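Side-chain contact in alpha-galactosidase (PDB 6LCJ), which probably hydrolyses terminal alpha-galactosyl residues from galactosides, as a thermostable hexameric glycosidase of family GH36: residues E281-A286 with M324-E329. Residues are numbered along the deposited sequence; the frame is centred on the assembly and turned at random.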
ATOM      1  N   GLU E 281      15.846 -41.898  12.770  1.00 32.52           N
ATOM      2  CA  GLU E 281      16.376 -42.573  11.594  1.00 35.67           C
ATOM      3  C   GLU E 281      17.406 -41.711  10.874  1.00 39.24           C
ATOM      4  O   GLU E 281      18.402 -42.224  10.349  1.00 39.90           O
ATOM      5  CB  GLU E 281      15.233 -42.929  10.660  1.00 38.97           C
ATOM      6  CG  GLU E 281      15.480 -44.092   9.756  1.00 44.35           C
ATOM      7  CD  GLU E 281      14.187 -44.594   9.136  1.00 49.64           C
ATOM      8  OE1 GLU E 281      13.111 -44.348   9.736  1.00 49.11           O
ATOM      9  OE2 GLU E 281      14.253 -45.227   8.053  1.00 51.03           O
ATOM     10  N   VAL E 282      17.185 -40.397  10.840  1.00 38.13           N
ATOM     11  CA  VAL E 282      18.120 -39.504  10.169  1.00 32.22           C
ATOM     12  C   VAL E 282      19.416 -39.412  10.956  1.00 30.85           C
ATOM     13  O   VAL E 282      20.509 -39.489  10.387  1.00 32.22           O
ATOM     14  CB  VAL E 282      17.478 -38.121   9.971  1.00 36.71           C
ATOM     15  CG1 VAL E 282      18.548 -37.049   9.744  1.00 30.98           C
ATOM     16  CG2 VAL E 282      16.472 -38.169   8.833  1.00 34.70           C
ATOM     17  N   VAL E 283      19.311 -39.251  12.275  1.00 29.85           N
ATOM     18  CA  VAL E 283      20.494 -39.248  13.134  1.00 33.81           C
ATOM     19  C   VAL E 283      21.283 -40.539  12.973  1.00 35.96           C
ATOM     20  O   VAL E 283      22.517 -40.532  12.958  1.00 38.30           O
ATOM     21  CB  VAL E 283      20.082 -39.040  14.598  1.00 33.69           C
ATOM     22  CG1 VAL E 283      21.298 -39.071  15.487  1.00 31.21           C
ATOM     23  CG2 VAL E 283      19.327 -37.749  14.740  1.00 37.62           C
ATOM     24  N   GLU E 284      20.581 -41.669  12.887  1.00 38.06           N
ATOM     25  CA  GLU E 284      21.237 -42.958  12.688  1.00 41.08           C
ATOM     26  C   GLU E 284      21.996 -42.979  11.368  1.00 39.15           C
ATOM     27  O   GLU E 284      23.127 -43.477  11.292  1.00 34.25           O
ATOM     28  CB  GLU E 284      20.177 -44.056  12.730  1.00 44.69           C
ATOM     29  CG  GLU E 284      20.649 -45.484  12.781  1.00 53.11           C
ATOM     30  CD  GLU E 284      19.458 -46.442  12.879  1.00 67.04           C
ATOM     31  OE1 GLU E 284      18.803 -46.476  13.955  1.00 68.99           O
ATOM     32  OE2 GLU E 284      19.158 -47.131  11.874  1.00 68.08           O
ATOM     33  N   TRP E 285      21.379 -42.436  10.317  1.00 33.87           N
ATOM     34  CA  TRP E 285      22.008 -42.378   9.004  1.00 32.54           C
ATOM     35  C   TRP E 285      23.234 -41.464   9.020  1.00 34.61           C
ATOM     36  O   TRP E 285      24.286 -41.815   8.466  1.00 32.71           O
ATOM     37  CB  TRP E 285      20.956 -41.922   7.992  1.00 30.84           C
ATOM     38  CG  TRP E 285      21.402 -41.648   6.600  1.00 33.68           C
ATOM     39  CD1 TRP E 285      21.411 -42.530   5.549  1.00 33.29           C
ATOM     40  CD2 TRP E 285      21.850 -40.393   6.076  1.00 33.68           C
ATOM     41  NE1 TRP E 285      21.858 -41.900   4.407  1.00 38.32           N
ATOM     42  CE2 TRP E 285      22.134 -40.589   4.706  1.00 38.66           C
ATOM     43  CE3 TRP E 285      22.046 -39.128   6.629  1.00 33.26           C
ATOM     44  CZ2 TRP E 285      22.611 -39.562   3.889  1.00 38.00           C
ATOM     45  CZ3 TRP E 285      22.510 -38.107   5.809  1.00 30.88           C
ATOM     46  CH2 TRP E 285      22.783 -38.330   4.459  1.00 32.28           C
ATOM     47  N   ALA E 286      23.132 -40.303   9.673  1.00 30.74           N
ATOM     48  CA  ALA E 286      24.279 -39.400   9.734  1.00 35.30           C
ATOM     49  C   ALA E 286      25.411 -40.007  10.560  1.00 32.42           C
ATOM     50  O   ALA E 286      26.585 -39.883  10.194  1.00 30.38           O
ATOM     51  CB  ALA E 286      23.863 -38.031  10.288  1.00 30.61           C
ATOM     52  N   MET E 324      24.075 -34.441  17.602  1.00 29.95           N
ATOM     53  CA  MET E 324      25.530 -34.363  17.598  1.00 32.21           C
ATOM     54  C   MET E 324      26.151 -35.294  18.630  1.00 32.13           C
ATOM     55  O   MET E 324      27.242 -35.823  18.404  1.00 31.52           O
ATOM     56  CB  MET E 324      25.986 -32.921  17.846  1.00 30.98           C
ATOM     57  CG  MET E 324      25.671 -31.950  16.721  1.00 29.32           C
ATOM     58  SD  MET E 324      26.148 -32.574  15.092  1.00 35.34           S
ATOM     59  CE  MET E 324      24.553 -33.034  14.538  1.00 32.38           C
ATOM     60  N   ALA E 325      25.489 -35.485  19.775  1.00 32.21           N
ATOM     61  CA  ALA E 325      25.992 -36.424  20.771  1.00 32.46           C
ATOM     62  C   ALA E 325      26.084 -37.837  20.206  1.00 34.16           C
ATOM     63  O   ALA E 325      27.002 -38.589  20.542  1.00 32.66           O
ATOM     64  CB  ALA E 325      25.098 -36.395  22.006  1.00 30.06           C
ATOM     65  N   ARG E 326      25.156 -38.208  19.331  1.00 30.87           N
ATOM     66  CA  ARG E 326      25.233 -39.517  18.709  1.00 34.74           C
ATOM     67  C   ARG E 326      26.385 -39.567  17.715  1.00 35.62           C
ATOM     68  O   ARG E 326      27.098 -40.573  17.625  1.00 38.55           O
ATOM     69  CB  ARG E 326      23.891 -39.850  18.043  1.00 34.93           C
ATOM     70  CG  ARG E 326      23.906 -41.077  17.134  1.00 46.48           C
ATOM     71  CD  ARG E 326      24.011 -42.430  17.901  1.00 55.18           C
ATOM     72  NE  ARG E 326      24.438 -43.516  17.006  1.00 52.17           N
ATOM     73  CZ  ARG E 326      25.554 -44.229  17.165  1.00 44.52           C
ATOM     74  NH1 ARG E 326      26.359 -43.986  18.196  1.00 41.61           N
ATOM     75  NH2 ARG E 326      25.873 -45.168  16.284  1.00 36.65           N
ATOM     76  N   LEU E 327      26.592 -38.484  16.971  1.00 36.08           N
ATOM     77  CA  LEU E 327      27.718 -38.439  16.048  1.00 34.16           C
ATOM     78  C   LEU E 327      29.036 -38.359  16.807  1.00 31.43           C
ATOM     79  O   LEU E 327      30.063 -38.840  16.317  1.00 28.48           O
ATOM     80  CB  LEU E 327      27.567 -37.250  15.100  1.00 32.69           C
ATOM     81  CG  LEU E 327      26.795 -37.441  13.806  1.00 34.69           C
ATOM     82  CD1 LEU E 327      25.410 -37.932  14.104  1.00 33.55           C
ATOM     83  CD2 LEU E 327      26.739 -36.131  13.031  1.00 34.61           C
ATOM     84  N   ARG E 328      29.021 -37.766  18.001  1.00 28.55           N
ATOM     85  CA  ARG E 328      30.211 -37.758  18.838  1.00 32.31           C
ATOM     86  C   ARG E 328      30.601 -39.175  19.232  1.00 34.69           C
ATOM     87  O   ARG E 328      31.771 -39.553  19.141  1.00 33.89           O
ATOM     88  CB  ARG E 328      29.988 -36.889  20.080  1.00 28.77           C
ATOM     89  CG  ARG E 328      31.110 -36.977  21.141  1.00 27.05           C
ATOM     90  CD  ARG E 328      32.374 -36.177  20.772  1.00 27.98           C
ATOM     91  NE  ARG E 328      33.284 -36.932  19.909  1.00 31.67           N
ATOM     92  CZ  ARG E 328      34.312 -36.408  19.245  1.00 32.24           C
ATOM     93  NH1 ARG E 328      34.572 -35.111  19.315  1.00 32.11           N
ATOM     94  NH2 ARG E 328      35.085 -37.183  18.499  1.00 31.37           N
ATOM     95  N   GLU E 329      29.617 -39.979  19.657  1.00 38.54           N
ATOM     96  CA  GLU E 329      29.888 -41.354  20.064  1.00 35.04           C
ATOM     97  C   GLU E 329      30.253 -42.221  18.873  1.00 34.62           C
ATOM     98  O   GLU E 329      31.132 -43.082  18.975  1.00 36.46           O
ATOM     99  CB  GLU E 329      28.683 -41.935  20.793  1.00 33.87           C
ATOM    100  CG  GLU E 329      28.554 -41.458  22.223  1.00 36.48           C
ATOM    101  CD  GLU E 329      29.577 -42.112  23.166  1.00 44.16           C
ATOM    102  OE1 GLU E 329      30.402 -42.938  22.712  1.00 42.56           O
ATOM    103  OE2 GLU E 329      29.558 -41.795  24.374  1.00 45.70           O
TER
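V283 and A286 of helix 280-296 pack against R326 and L327 of helix 317-331, two consecutive outer helices of the (beta/alpha)8 TIM barrel of the Melibiase family. Strand 298-303 runs between them in the sequence, and the axes of segments 281-286 and 324-329, running in the same general direction, come within 9.3 Å of each other and cross at -30°. No hydrogen bond spans the interface; aliphatic groups and helix backbone make it up. On its outer side V283 CG1, anti to the backbone N (chi1 179°), lies across the base of the R326 chain, touching R326 CB and CG, the latter at 3.7 Å. R326 thus packs through its methylenes. A bend at chi2 (72°) turns the rest of the chain, and the guanidinium ends near that of R291, a like charge that would probably disfavour closer approach. Deeper in, buried L327 does not leave its backbone straight toward the partner helix, but its CD1 branch ends against the V283–A286 face. A287, next along helix 280-296, is also touched by R326 and L327, so the contact runs on toward the C-terminal end of that helix. On the far side of helix 317-331, R328 forms a salt bridge with D351. L327 CD1 rests on backbone as well as side chain, 4.1 Å from V283 O, while A286 CB meets L327 CD1 at 4.1 Å.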